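Local coordinates for protein proteasome chaperone 4 (Saccharomyces cerevisiae, PDB 2Z5B) that forms a heterodimer with IRC25 that binds proteasome precursors and assists 20S proteasome assembly by facilitating alpha-ring formation, at residues S58-Y63 against D94-M99; Y64-M69 against N82-P87; I39-V44 against E109-P114. All blocks are in the same frame, centred on the assembly; numbering follows the deposited sequence.

Interaction 1: residues S58-Y63 against D94-M99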
ATOM      1  N   SER A  58      -3.513  13.084   3.132  1.00 33.29           N
ATOM      2  CA  SER A  58      -2.949  12.215   4.155  1.00 32.58           C
ATOM      3  C   SER A  58      -3.493  10.811   4.011  1.00 31.15           C
ATOM      4  O   SER A  58      -4.656  10.633   3.669  1.00 31.08           O
ATOM      5  CB  SER A  58      -3.309  12.719   5.556  1.00 32.91           C
ATOM      6  OG  SER A  58      -2.755  13.993   5.799  1.00 35.99           O
ATOM      7  N   LEU A  59      -2.652   9.814   4.284  1.00 30.34           N
ATOM      8  CA  LEU A  59      -3.131   8.439   4.402  1.00 29.60           C
ATOM      9  C   LEU A  59      -3.689   8.315   5.820  1.00 29.35           C
ATOM     10  O   LEU A  59      -2.926   8.223   6.774  1.00 29.36           O
ATOM     11  CB  LEU A  59      -1.997   7.435   4.159  1.00 29.45           C
ATOM     12  CG  LEU A  59      -2.401   5.965   3.940  1.00 30.46           C
ATOM     13  CD1 LEU A  59      -1.236   5.088   3.496  1.00 29.57           C
ATOM     14  CD2 LEU A  59      -3.039   5.367   5.161  1.00 32.20           C
ATOM     15  N   SER A  60      -5.010   8.363   5.959  1.00 28.14           N
ATOM     16  CA  SER A  60      -5.612   8.481   7.292  1.00 28.36           C
ATOM     17  C   SER A  60      -5.784   7.131   7.951  1.00 27.79           C
ATOM     18  O   SER A  60      -5.598   6.991   9.165  1.00 28.22           O
ATOM     19  CB  SER A  60      -6.953   9.221   7.224  1.00 27.96           C
ATOM     20  OG  SER A  60      -6.745  10.584   6.929  1.00 30.17           O
ATOM     21  N   CYS A  61      -6.128   6.138   7.146  1.00 27.21           N
ATOM     22  CA  CYS A  61      -6.341   4.781   7.653  1.00 27.06           C
ATOM     23  C   CYS A  61      -6.086   3.776   6.534  1.00 26.17           C
ATOM     24  O   CYS A  61      -6.407   4.064   5.391  1.00 26.30           O
ATOM     25  CB  CYS A  61      -7.782   4.658   8.166  1.00 26.46           C
ATOM     26  SG  CYS A  61      -8.167   3.070   8.943  1.00 28.64           S
ATOM     27  N   TYR A  62      -5.488   2.626   6.874  1.00 26.02           N
ATOM     28  CA  TYR A  62      -5.197   1.522   5.936  1.00 25.58           C
ATOM     29  C   TYR A  62      -5.822   0.306   6.574  1.00 26.25           C
ATOM     30  O   TYR A  62      -5.404  -0.091   7.674  1.00 26.14           O
ATOM     31  CB  TYR A  62      -3.685   1.286   5.822  1.00 25.40           C
ATOM     32  CG  TYR A  62      -3.222   0.422   4.657  1.00 25.49           C
ATOM     33  CD1 TYR A  62      -3.934   0.380   3.439  1.00 24.03           C
ATOM     34  CD2 TYR A  62      -2.044  -0.316   4.748  1.00 23.62           C
ATOM     35  CE1 TYR A  62      -3.478  -0.393   2.377  1.00 24.45           C
ATOM     36  CE2 TYR A  62      -1.588  -1.087   3.684  1.00 25.80           C
ATOM     37  CZ  TYR A  62      -2.297  -1.106   2.496  1.00 24.27           C
ATOM     38  OH  TYR A  62      -1.857  -1.884   1.434  1.00 26.85           O
ATOM     39  N   TYR A  63      -6.838  -0.251   5.925  1.00 26.18           N
ATOM     40  CA  TYR A  63      -7.630  -1.333   6.509  1.00 27.64           C
ATOM     41  C   TYR A  63      -7.559  -2.576   5.644  1.00 27.52           C
ATOM     42  O   TYR A  63      -7.628  -2.465   4.435  1.00 27.88           O
ATOM     43  CB  TYR A  63      -9.096  -0.915   6.636  1.00 28.21           C
ATOM     44  CG  TYR A  63      -9.746  -1.487   7.879  1.00 29.89           C
ATOM     45  CD1 TYR A  63     -10.284  -2.775   7.890  1.00 31.54           C
ATOM     46  CD2 TYR A  63      -9.810  -0.741   9.042  1.00 28.82           C
ATOM     47  CE1 TYR A  63     -10.860  -3.302   9.067  1.00 31.58           C
ATOM     48  CE2 TYR A  63     -10.399  -1.242  10.196  1.00 31.57           C
ATOM     49  CZ  TYR A  63     -10.911  -2.522  10.202  1.00 32.02           C
ATOM     50  OH  TYR A  63     -11.484  -3.001  11.364  1.00 34.11           O
ATOM     51  N   ASP A  94     -12.995   7.872  14.712  1.00 35.17           N
ATOM     52  CA  ASP A  94     -14.022   6.848  14.406  1.00 35.35           C
ATOM     53  C   ASP A  94     -14.685   7.040  13.045  1.00 34.59           C
ATOM     54  O   ASP A  94     -15.063   6.068  12.403  1.00 34.21           O
ATOM     55  CB  ASP A  94     -15.159   6.847  15.448  1.00 35.99           C
ATOM     56  CG  ASP A  94     -14.693   6.534  16.861  1.00 39.06           C
ATOM     57  OD1 ASP A  94     -13.508   6.189  17.080  1.00 41.32           O
ATOM     58  OD2 ASP A  94     -15.549   6.630  17.776  1.00 41.65           O
ATOM     59  N   ARG A  95     -14.872   8.300  12.638  1.00 34.35           N
ATOM     60  CA  ARG A  95     -15.556   8.639  11.378  1.00 33.96           C
ATOM     61  C   ARG A  95     -14.768   8.133  10.163  1.00 33.28           C
ATOM     62  O   ARG A  95     -15.348   7.634   9.198  1.00 32.77           O
ATOM     63  CB  ARG A  95     -15.748  10.158  11.260  1.00 34.76           C
ATOM     64  CG  ARG A  95     -16.622  10.787  12.373  1.00 35.53           C
ATOM     65  CD  ARG A  95     -16.577  12.315  12.316  1.00 34.79           C
ATOM     66  NE  ARG A  95     -15.265  12.820  12.713  1.00 37.94           N
ATOM     67  CZ  ARG A  95     -14.929  14.107  12.791  1.00 41.13           C
ATOM     68  NH1 ARG A  95     -15.805  15.060  12.501  1.00 40.09           N
ATOM     69  NH2 ARG A  95     -13.699  14.437  13.158  1.00 42.22           N
ATOM     70  N   ILE A  96     -13.448   8.284  10.225  1.00 32.29           N
ATOM     71  CA  ILE A  96     -12.544   7.725   9.208  1.00 31.73           C
ATOM     72  C   ILE A  96     -12.448   6.201   9.339  1.00 31.27           C
ATOM     73  O   ILE A  96     -12.632   5.503   8.350  1.00 30.22           O
ATOM     74  CB  ILE A  96     -11.147   8.386   9.262  1.00 32.10           C
ATOM     75  CG1 ILE A  96     -11.279   9.890   8.971  1.00 31.46           C
ATOM     76  CG2 ILE A  96     -10.190   7.715   8.256  1.00 32.47           C
ATOM     77  CD1 ILE A  96     -10.058  10.716   9.321  1.00 33.25           C
ATOM     78  N   ARG A  97     -12.184   5.695  10.555  1.00 31.27           N
ATOM     79  CA  ARG A  97     -12.085   4.237  10.794  1.00 32.26           C
ATOM     80  C   ARG A  97     -13.305   3.442  10.349  1.00 31.82           C
ATOM     81  O   ARG A  97     -13.166   2.367   9.717  1.00 31.51           O
ATOM     82  CB  ARG A  97     -11.787   3.914  12.270  1.00 32.51           C
ATOM     83  CG  ARG A  97     -11.067   2.568  12.477  1.00 32.97           C
ATOM     84  CD  ARG A  97     -10.972   2.166  13.953  1.00 33.80           C
ATOM     85  NE  ARG A  97     -10.495   3.284  14.771  1.00 36.32           N
ATOM     86  CZ  ARG A  97     -11.258   4.017  15.575  1.00 38.46           C
ATOM     87  NH1 ARG A  97     -12.562   3.767  15.702  1.00 38.55           N
ATOM     88  NH2 ARG A  97     -10.708   5.016  16.242  1.00 38.86           N
ATOM     89  N   ASP A  98     -14.495   3.944  10.700  1.00 31.84           N
ATOM     90  CA  ASP A  98     -15.768   3.329  10.266  1.00 31.66           C
ATOM     91  C   ASP A  98     -15.791   3.150   8.761  1.00 30.34           C
ATOM     92  O   ASP A  98     -16.119   2.077   8.259  1.00 29.47           O
ATOM     93  CB  ASP A  98     -16.992   4.164  10.696  1.00 31.15           C
ATOM     94  CG  ASP A  98     -17.316   4.017  12.179  1.00 35.88           C
ATOM     95  OD1 ASP A  98     -16.615   3.237  12.885  1.00 36.09           O
ATOM     96  OD2 ASP A  98     -18.259   4.707  12.636  1.00 37.45           O
ATOM     97  N   MET A  99     -15.443   4.213   8.038  1.00 29.96           N
ATOM     98  CA  MET A  99     -15.503   4.181   6.581  1.00 29.61           C
ATOM     99  C   MET A  99     -14.556   3.140   5.987  1.00 29.67           C
ATOM    100  O   MET A  99     -14.966   2.362   5.121  1.00 29.59           O
ATOM    101  CB  MET A  99     -15.189   5.556   5.988  1.00 29.57           C
ATOM    102  CG  MET A  99     -15.084   5.552   4.472  1.00 30.82           C
ATOM    103  SD  MET A  99     -16.606   4.976   3.686  1.00 35.80           S
ATOM    104  CE  MET A  99     -17.533   6.475   3.917  1.00 32.76           C
TER
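Ser-60 and Cys-61 both turn their CB atoms to Ile-96, where helix 94-111 lies across one face of the mixed sheet in this alpha/beta fold. That two consecutive strand residues face the helix is explained by a classic beta bulge: Ser-60 has phi/psi of -86/-37°, and both residues share backbone hydrogen bonds with Trp-119 of strand 115-121. The short strand and helix axes approach to 8.3 Å.

The tight part belongs to Ile-96. Its CG2, anti to the backbone N, lies 3.7 Å from Ser-60 CB and 3.9 Å from Cys-61 CB, bridging the doubled position. Its CD1 reaches back to Ser-60 CB at 4.0 Å, and Trp-119 adds to this apolar patch. Ser-60 OG is hydrogen-bonded to Ser-121 OG, so its polar end is satisfied within the sheet.

Toward Arg-97 the contact is looser. Cys-61 SG comes no nearer than 4.5 Å to Arg-97 CA, and Arg-97 CG stands at the edge of the Tyr-63 ring, near its plane. The partly exposed guanidinium takes its polar partners from its own side of the contact: NE forms a salt bridge with Asp-90, and NH2 also bonds Thr-91 O. End-on, Arg-97 NH1 and NH2 grip Asp-94 OD1 at 2.9 and 3.1 Å, NH2 nearly in line with the C-O bond and NH1 50° above the carboxylate plane.

Interaction 2: residues Y64-M69 against N82-P87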
ATOM      1  N   TYR A  64      -7.454  -3.752   6.272  1.00 27.94           N
ATOM      2  CA  TYR A  64      -7.389  -5.026   5.572  1.00 28.19           C
ATOM      3  C   TYR A  64      -8.563  -5.933   5.929  1.00 29.08           C
ATOM      4  O   TYR A  64      -8.913  -6.028   7.105  1.00 28.11           O
ATOM      5  CB  TYR A  64      -6.083  -5.729   5.963  1.00 29.41           C
ATOM      6  CG  TYR A  64      -5.892  -7.102   5.356  1.00 29.43           C
ATOM      7  CD1 TYR A  64      -5.693  -7.252   3.990  1.00 29.11           C
ATOM      8  CD2 TYR A  64      -5.870  -8.256   6.157  1.00 30.18           C
ATOM      9  CE1 TYR A  64      -5.509  -8.501   3.417  1.00 30.05           C
ATOM     10  CE2 TYR A  64      -5.685  -9.525   5.574  1.00 30.61           C
ATOM     11  CZ  TYR A  64      -5.482  -9.620   4.207  1.00 30.72           C
ATOM     12  OH  TYR A  64      -5.307 -10.845   3.598  1.00 31.78           O
ATOM     13  N   ALA A  65      -9.148  -6.611   4.929  1.00 29.21           N
ATOM     14  CA  ALA A  65     -10.124  -7.685   5.176  1.00 30.77           C
ATOM     15  C   ALA A  65      -9.950  -8.858   4.219  1.00 31.85           C
ATOM     16  O   ALA A  65      -9.436  -8.700   3.114  1.00 31.61           O
ATOM     17  CB  ALA A  65     -11.549  -7.166   5.107  1.00 29.92           C
ATOM     18  N   ILE A  66     -10.394 -10.035   4.652  1.00 32.93           N
ATOM     19  CA  ILE A  66     -10.264 -11.257   3.884  1.00 34.70           C
ATOM     20  C   ILE A  66     -11.372 -12.227   4.352  1.00 36.94           C
ATOM     21  O   ILE A  66     -11.723 -12.226   5.539  1.00 35.91           O
ATOM     22  CB  ILE A  66      -8.806 -11.862   4.044  1.00 34.61           C
ATOM     23  CG1 ILE A  66      -8.604 -13.112   3.165  1.00 35.39           C
ATOM     24  CG2 ILE A  66      -8.463 -12.127   5.517  1.00 34.18           C
ATOM     25  CD1 ILE A  66      -7.156 -13.592   3.059  1.00 35.22           C
ATOM     26  N   PRO A  67     -11.956 -13.014   3.419  1.00 39.39           N
ATOM     27  CA  PRO A  67     -12.910 -14.039   3.847  1.00 41.36           C
ATOM     28  C   PRO A  67     -12.205 -15.026   4.774  1.00 43.44           C
ATOM     29  O   PRO A  67     -11.085 -15.441   4.479  1.00 43.26           O
ATOM     30  CB  PRO A  67     -13.318 -14.716   2.536  1.00 41.52           C
ATOM     31  CG  PRO A  67     -12.979 -13.711   1.449  1.00 40.36           C
ATOM     32  CD  PRO A  67     -11.763 -13.014   1.956  1.00 39.84           C
ATOM     33  N   LEU A  68     -12.838 -15.368   5.897  1.00 46.64           N
ATOM     34  CA  LEU A  68     -12.219 -16.278   6.873  1.00 49.18           C
ATOM     35  C   LEU A  68     -12.205 -17.731   6.375  1.00 51.33           C
ATOM     36  O   LEU A  68     -11.218 -18.436   6.563  1.00 52.14           O
ATOM     37  CB  LEU A  68     -12.911 -16.170   8.245  1.00 49.12           C
ATOM     38  CG  LEU A  68     -12.344 -16.696   9.589  1.00 48.28           C
ATOM     39  CD1 LEU A  68     -11.951 -18.178   9.587  1.00 50.45           C
ATOM     40  CD2 LEU A  68     -11.184 -15.868  10.130  1.00 49.53           C
ATOM     41  N   MET A  69     -13.280 -18.164   5.720  1.00 53.92           N
ATOM     42  CA  MET A  69     -13.465 -19.586   5.380  1.00 56.85           C
ATOM     43  C   MET A  69     -13.325 -19.924   3.888  1.00 57.68           C
ATOM     44  O   MET A  69     -12.555 -19.289   3.167  1.00 58.23           O
ATOM     45  CB  MET A  69     -14.808 -20.097   5.928  1.00 56.52           C
ATOM     46  CG  MET A  69     -14.890 -20.126   7.457  1.00 57.74           C
ATOM     47  SD  MET A  69     -16.580 -20.083   8.104  1.00 59.42           S
ATOM     48  CE  MET A  69     -17.318 -18.814   7.057  1.00 59.14           C
ATOM     49  N   ASN A  82     -18.314 -15.239   6.584  1.00 52.34           N
ATOM     50  CA  ASN A  82     -17.412 -14.588   7.529  1.00 51.00           C
ATOM     51  C   ASN A  82     -16.188 -13.958   6.852  1.00 49.66           C
ATOM     52  O   ASN A  82     -15.355 -14.657   6.276  1.00 50.15           O
ATOM     53  CB  ASN A  82     -16.968 -15.528   8.657  1.00 51.39           C
ATOM     54  CG  ASN A  82     -16.429 -14.770   9.870  1.00 51.68           C
ATOM     55  OD1 ASN A  82     -16.958 -13.724  10.242  1.00 53.83           O
ATOM     56  ND2 ASN A  82     -15.372 -15.290  10.482  1.00 51.71           N
ATOM     57  N   VAL A  83     -16.120 -12.629   6.916  1.00 47.36           N
ATOM     58  CA  VAL A  83     -14.933 -11.866   6.544  1.00 44.39           C
ATOM     59  C   VAL A  83     -14.320 -11.307   7.834  1.00 42.78           C
ATOM     60  O   VAL A  83     -15.029 -10.764   8.679  1.00 43.16           O
ATOM     61  CB  VAL A  83     -15.290 -10.741   5.508  1.00 44.62           C
ATOM     62  CG1 VAL A  83     -14.305  -9.579   5.548  1.00 43.84           C
ATOM     63  CG2 VAL A  83     -15.371 -11.319   4.096  1.00 42.77           C
ATOM     64  N   VAL A  84     -13.011 -11.475   8.001  1.00 40.18           N
ATOM     65  CA  VAL A  84     -12.293 -10.913   9.145  1.00 38.69           C
ATOM     66  C   VAL A  84     -11.481  -9.699   8.689  1.00 37.89           C
ATOM     67  O   VAL A  84     -10.925  -9.701   7.603  1.00 37.10           O
ATOM     68  CB  VAL A  84     -11.373 -11.982   9.820  1.00 38.61           C
ATOM     69  CG1 VAL A  84     -10.447 -12.646   8.803  1.00 39.43           C
ATOM     70  CG2 VAL A  84     -10.574 -11.393  10.968  1.00 38.53           C
ATOM     71  N   GLY A  85     -11.419  -8.666   9.519  1.00 37.33           N
ATOM     72  CA  GLY A  85     -10.717  -7.454   9.134  1.00 36.44           C
ATOM     73  C   GLY A  85     -10.006  -6.798  10.287  1.00 36.04           C
ATOM     74  O   GLY A  85     -10.377  -6.985  11.453  1.00 36.55           O
ATOM     75  N   ILE A  86      -8.977  -6.030   9.956  1.00 34.87           N
ATOM     76  CA  ILE A  86      -8.206  -5.298  10.943  1.00 33.64           C
ATOM     77  C   ILE A  86      -7.583  -4.033  10.343  1.00 32.61           C
ATOM     78  O   ILE A  86      -7.197  -4.026   9.165  1.00 30.96           O
ATOM     79  CB  ILE A  86      -7.114  -6.215  11.605  1.00 34.45           C
ATOM     80  CG1 ILE A  86      -6.778  -5.735  13.022  1.00 36.47           C
ATOM     81  CG2 ILE A  86      -5.852  -6.353  10.728  1.00 34.63           C
ATOM     82  CD1 ILE A  86      -6.439  -6.869  13.999  1.00 39.91           C
ATOM     83  N   PRO A  87      -7.486  -2.960  11.156  1.00 31.73           N
ATOM     84  CA  PRO A  87      -6.703  -1.803  10.737  1.00 31.55           C
ATOM     85  C   PRO A  87      -5.218  -2.134  10.649  1.00 31.79           C
ATOM     86  O   PRO A  87      -4.626  -2.667  11.602  1.00 31.72           O
ATOM     87  CB  PRO A  87      -6.949  -0.769  11.848  1.00 31.02           C
ATOM     88  CG  PRO A  87      -7.497  -1.516  13.003  1.00 32.18           C
ATOM     89  CD  PRO A  87      -8.125  -2.767  12.477  1.00 31.82           C
TER
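Tyr-64 and Ile-86 exchange two backbone hydrogen bonds, Tyr-64 N to Ile-86 O and Ile-86 N to Tyr-64 O, both 2.9 Å. Ile-66 and Val-84 repeat the reciprocal pattern, and beyond the strand end Leu-68 N donates to Asn-82 O at 2.6 Å, with a nearly straight N-H...O angle of 169°.

Weaker CA-H...O contacts fill the intervals: Ala-65 CA lies 3.3 Å from Val-84 O, and Val-83 CA is similarly placed against Ile-66 O. At the non-hydrogen-bonded pair of Ala-65 and Gly-85 the CA atoms come within 4.0 Å, and the glycine brings no side chain to this close approach.

Apolar contacts divide between two faces. Val-83 straddles its neighbours on the helix-covered face, CG1 against Ala-65 CB at 3.7 Å and CG2 beside the Pro-67 backbone. On the other face Ile-66 and Val-84 run side by side, while Leu-68 CD2 reaches Val-84 CG1 at 3.6 Å. At the exposed end Met-69, bent at chi3 (-44°), sets CE against Asn-82 CB at 3.7 Å.

The alternating hydrogen-bonded and non-hydrogen-bonded pairs, with strand directions 164° apart, define an antiparallel beta-hairpin with a long, partly unmodelled connection, whose strand 83-87 is outermost in this chain's sheet.

Interaction 3: residues I39-V44 against E109-P114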
ATOM      1  N   ILE A  39      -5.996 -12.981  -5.621  1.00 40.88           N
ATOM      2  CA  ILE A  39      -5.441 -11.655  -5.857  1.00 38.62           C
ATOM      3  C   ILE A  39      -6.286 -10.612  -5.113  1.00 36.28           C
ATOM      4  O   ILE A  39      -7.487 -10.524  -5.347  1.00 35.81           O
ATOM      5  CB  ILE A  39      -5.350 -11.337  -7.369  1.00 38.57           C
ATOM      6  CG1 ILE A  39      -4.318 -12.262  -8.040  1.00 38.44           C
ATOM      7  CG2 ILE A  39      -5.008  -9.857  -7.595  1.00 37.62           C
ATOM      8  CD1 ILE A  39      -4.330 -12.229  -9.561  1.00 38.77           C
ATOM      9  N   PRO A  40      -5.658  -9.849  -4.201  1.00 34.43           N
ATOM     10  CA  PRO A  40      -6.368  -8.841  -3.412  1.00 33.00           C
ATOM     11  C   PRO A  40      -6.767  -7.618  -4.207  1.00 31.57           C
ATOM     12  O   PRO A  40      -6.101  -7.264  -5.170  1.00 30.71           O
ATOM     13  CB  PRO A  40      -5.340  -8.420  -2.351  1.00 32.74           C
ATOM     14  CG  PRO A  40      -4.218  -9.401  -2.461  1.00 34.62           C
ATOM     15  CD  PRO A  40      -4.234  -9.917  -3.837  1.00 34.06           C
ATOM     16  N   ILE A  41      -7.849  -6.966  -3.783  1.00 30.46           N
ATOM     17  CA  ILE A  41      -8.180  -5.631  -4.280  1.00 29.24           C
ATOM     18  C   ILE A  41      -7.497  -4.665  -3.326  1.00 28.11           C
ATOM     19  O   ILE A  41      -7.495  -4.881  -2.112  1.00 27.35           O
ATOM     20  CB  ILE A  41      -9.709  -5.391  -4.273  1.00 29.42           C
ATOM     21  CG1 ILE A  41     -10.382  -6.199  -5.382  1.00 29.72           C
ATOM     22  CG2 ILE A  41     -10.063  -3.914  -4.449  1.00 29.98           C
ATOM     23  CD1 ILE A  41     -11.869  -6.353  -5.180  1.00 30.49           C
ATOM     24  N   SER A  42      -6.865  -3.630  -3.879  1.00 27.39           N
ATOM     25  CA  SER A  42      -6.417  -2.486  -3.088  1.00 26.50           C
ATOM     26  C   SER A  42      -7.184  -1.268  -3.572  1.00 26.68           C
ATOM     27  O   SER A  42      -7.264  -1.023  -4.781  1.00 27.36           O
ATOM     28  CB  SER A  42      -4.928  -2.221  -3.288  1.00 26.22           C
ATOM     29  OG  SER A  42      -4.152  -3.286  -2.786  1.00 26.59           O
ATOM     30  N   LEU A  43      -7.750  -0.512  -2.648  1.00 25.55           N
ATOM     31  CA  LEU A  43      -8.484   0.696  -3.010  1.00 25.41           C
ATOM     32  C   LEU A  43      -7.934   1.861  -2.242  1.00 24.97           C
ATOM     33  O   LEU A  43      -7.777   1.788  -1.014  1.00 25.16           O
ATOM     34  CB  LEU A  43      -9.993   0.540  -2.756  1.00 24.67           C
ATOM     35  CG  LEU A  43     -10.852   1.803  -2.931  1.00 25.60           C
ATOM     36  CD1 LEU A  43     -10.873   2.227  -4.391  1.00 27.65           C
ATOM     37  CD2 LEU A  43     -12.266   1.581  -2.454  1.00 26.90           C
ATOM     38  N   VAL A  44      -7.574   2.917  -2.967  1.00 24.77           N
ATOM     39  CA  VAL A  44      -7.294   4.208  -2.330  1.00 24.87           C
ATOM     40  C   VAL A  44      -8.470   5.118  -2.698  1.00 25.05           C
ATOM     41  O   VAL A  44      -8.820   5.251  -3.886  1.00 25.66           O
ATOM     42  CB  VAL A  44      -5.951   4.825  -2.786  1.00 25.54           C
ATOM     43  CG1 VAL A  44      -5.677   6.133  -2.037  1.00 23.97           C
ATOM     44  CG2 VAL A  44      -4.805   3.825  -2.562  1.00 25.74           C
ATOM     45  N   GLU A 109     -16.437  -9.075   1.240  1.00 38.73           N
ATOM     46  CA  GLU A 109     -17.669  -9.867   1.145  1.00 40.50           C
ATOM     47  C   GLU A 109     -18.201  -9.883  -0.285  1.00 39.87           C
ATOM     48  O   GLU A 109     -18.483 -10.947  -0.845  1.00 41.02           O
ATOM     49  CB  GLU A 109     -18.737  -9.337   2.114  1.00 40.02           C
ATOM     50  CG  GLU A 109     -18.468  -9.697   3.555  1.00 42.84           C
ATOM     51  CD  GLU A 109     -19.383  -9.000   4.549  1.00 43.29           C
ATOM     52  OE1 GLU A 109     -19.318  -7.751   4.651  1.00 45.45           O
ATOM     53  OE2 GLU A 109     -20.143  -9.718   5.252  1.00 46.94           O
ATOM     54  N   ARG A 110     -18.315  -8.703  -0.886  1.00 39.30           N
ATOM     55  CA  ARG A 110     -18.936  -8.581  -2.192  1.00 38.71           C
ATOM     56  C   ARG A 110     -18.216  -9.416  -3.243  1.00 38.63           C
ATOM     57  O   ARG A 110     -18.851 -10.040  -4.092  1.00 38.18           O
ATOM     58  CB  ARG A 110     -19.032  -7.106  -2.612  1.00 38.96           C
ATOM     59  CG  ARG A 110     -19.779  -6.847  -3.920  1.00 40.22           C
ATOM     60  CD  ARG A 110     -21.169  -7.507  -3.957  1.00 42.46           C
ATOM     61  NE  ARG A 110     -21.861  -7.270  -5.226  1.00 43.68           N
ATOM     62  CZ  ARG A 110     -21.596  -7.898  -6.371  1.00 44.92           C
ATOM     63  NH1 ARG A 110     -20.636  -8.811  -6.437  1.00 46.22           N
ATOM     64  NH2 ARG A 110     -22.291  -7.601  -7.464  1.00 46.61           N
ATOM     65  N   PHE A 111     -16.891  -9.455  -3.167  1.00 38.32           N
ATOM     66  CA  PHE A 111     -16.118 -10.048  -4.245  1.00 38.40           C
ATOM     67  C   PHE A 111     -15.358 -11.297  -3.853  1.00 38.41           C
ATOM     68  O   PHE A 111     -14.663 -11.880  -4.679  1.00 38.89           O
ATOM     69  CB  PHE A 111     -15.217  -8.990  -4.887  1.00 37.89           C
ATOM     70  CG  PHE A 111     -15.987  -7.832  -5.447  1.00 37.57           C
ATOM     71  CD1 PHE A 111     -16.752  -7.984  -6.612  1.00 37.14           C
ATOM     72  CD2 PHE A 111     -15.984  -6.604  -4.800  1.00 37.29           C
ATOM     73  CE1 PHE A 111     -17.482  -6.926  -7.120  1.00 37.05           C
ATOM     74  CE2 PHE A 111     -16.711  -5.543  -5.300  1.00 36.82           C
ATOM     75  CZ  PHE A 111     -17.457  -5.699  -6.466  1.00 37.38           C
ATOM     76  N   ASN A 112     -15.525 -11.702  -2.595  1.00 38.50           N
ATOM     77  CA  ASN A 112     -14.935 -12.917  -2.054  1.00 38.85           C
ATOM     78  C   ASN A 112     -13.422 -12.975  -2.279  1.00 38.16           C
ATOM     79  O   ASN A 112     -12.888 -13.974  -2.761  1.00 38.22           O
ATOM     80  CB  ASN A 112     -15.662 -14.158  -2.603  1.00 39.33           C
ATOM     81  CG  ASN A 112     -15.269 -15.454  -1.886  1.00 41.46           C
ATOM     82  OD1 ASN A 112     -15.455 -16.548  -2.423  1.00 44.02           O
ATOM     83  ND2 ASN A 112     -14.734 -15.336  -0.684  1.00 40.94           N
ATOM     84  N   ARG A 113     -12.744 -11.883  -1.927  1.00 36.66           N
ATOM     85  CA  ARG A 113     -11.287 -11.809  -2.032  1.00 35.76           C
ATOM     86  C   ARG A 113     -10.720 -10.865  -0.975  1.00 33.81           C
ATOM     87  O   ARG A 113     -11.463 -10.066  -0.411  1.00 33.87           O
ATOM     88  CB  ARG A 113     -10.888 -11.333  -3.428  1.00 36.17           C
ATOM     89  CG  ARG A 113     -11.354  -9.936  -3.781  1.00 39.03           C
ATOM     90  CD  ARG A 113     -11.379  -9.770  -5.277  1.00 42.45           C
ATOM     91  NE  ARG A 113     -10.240 -10.452  -5.855  1.00 44.84           N
ATOM     92  CZ  ARG A 113     -10.316 -11.381  -6.803  1.00 44.88           C
ATOM     93  NH1 ARG A 113      -9.204 -11.949  -7.235  1.00 43.45           N
ATOM     94  NH2 ARG A 113     -11.481 -11.713  -7.335  1.00 44.57           N
ATOM     95  N   PRO A 114      -9.401 -10.946  -0.709  1.00 32.43           N
ATOM     96  CA  PRO A 114      -8.869 -10.015   0.274  1.00 30.87           C
ATOM     97  C   PRO A 114      -8.932  -8.589  -0.299  1.00 29.83           C
ATOM     98  O   PRO A 114      -8.998  -8.425  -1.528  1.00 27.94           O
ATOM     99  CB  PRO A 114      -7.419 -10.476   0.472  1.00 31.18           C
ATOM    100  CG  PRO A 114      -7.312 -11.829  -0.232  1.00 32.30           C
ATOM    101  CD  PRO A 114      -8.358 -11.818  -1.286  1.00 31.96           C
TER
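The guanidinium of Arg-113 receives Ile-39 O at its edge, only 2° out of plane, gripping this one oxygen side-on. NE donates at 2.8 Å, nearly in line with the Ile-39 carbonyl, and NH1 at 2.9 Å on a lone pair in the carbonyl plane. NH2 bonds Arg-35 O, so all three nitrogens have backbone carbonyl partners. The other flat group, the Phe-111 ring, carries Arg-110 CG on one face, offset toward the rim, while Ile-41 CD1 comes obliquely to 4.1 Å from its CD2; Leu-145 and Leu-149 of helix 134-149 also touch Phe-111.

These contacts close the beta-alpha-beta crossover from strand 83-87 through helix 94-111 to strand 115-121, parallel to its neighbour 41-47. Asn-112, with positive phi (53°), breaks the helix. Ile-41 N then donates to Pro-114 O at 2.9 Å and Ile-41 also bonds Tyr-116, the alternation expected of parallel strands. Pro-40 CA adds a CA-H...O contact to Pro-114 O at 3.3 Å, and the two proline CB atoms meet at 4.1 Å.

Arg-113 holds CG between its backbone N and carbonyl carbon (chi1 63°), and its aliphatic chain crosses Ile-41 at about a right angle, CD lying 3.5 Å from Ile-41 CD1.

In the fold
Interactions 1 and 2 divide strand 58-67 between them, their centres about 16 Å apart, and meet through the Tyr-63 ring, whose CE1 lies 3.4 Å from Ile-86 N. Interactions 1 and 3 use opposite ends of helix 94-111; their centres are about 17 Å apart, without touching. Interactions 2 and 3 are closer, about 10 Å between centres, with Pro-67 CG 3.2 Å from Asn-112 ND2 and Val-83 CG2 3.5 Å from Glu-109 CG. Interactions 1 and 3 join helix 94-111 to the sheet, while interaction 2 adds edge strand 83-87. On the other face of that sheet, Tyr-62, Tyr-64 and Ser-42 meet the partner subunit YLR021W, linking all three contact regions to the heterodimer interface.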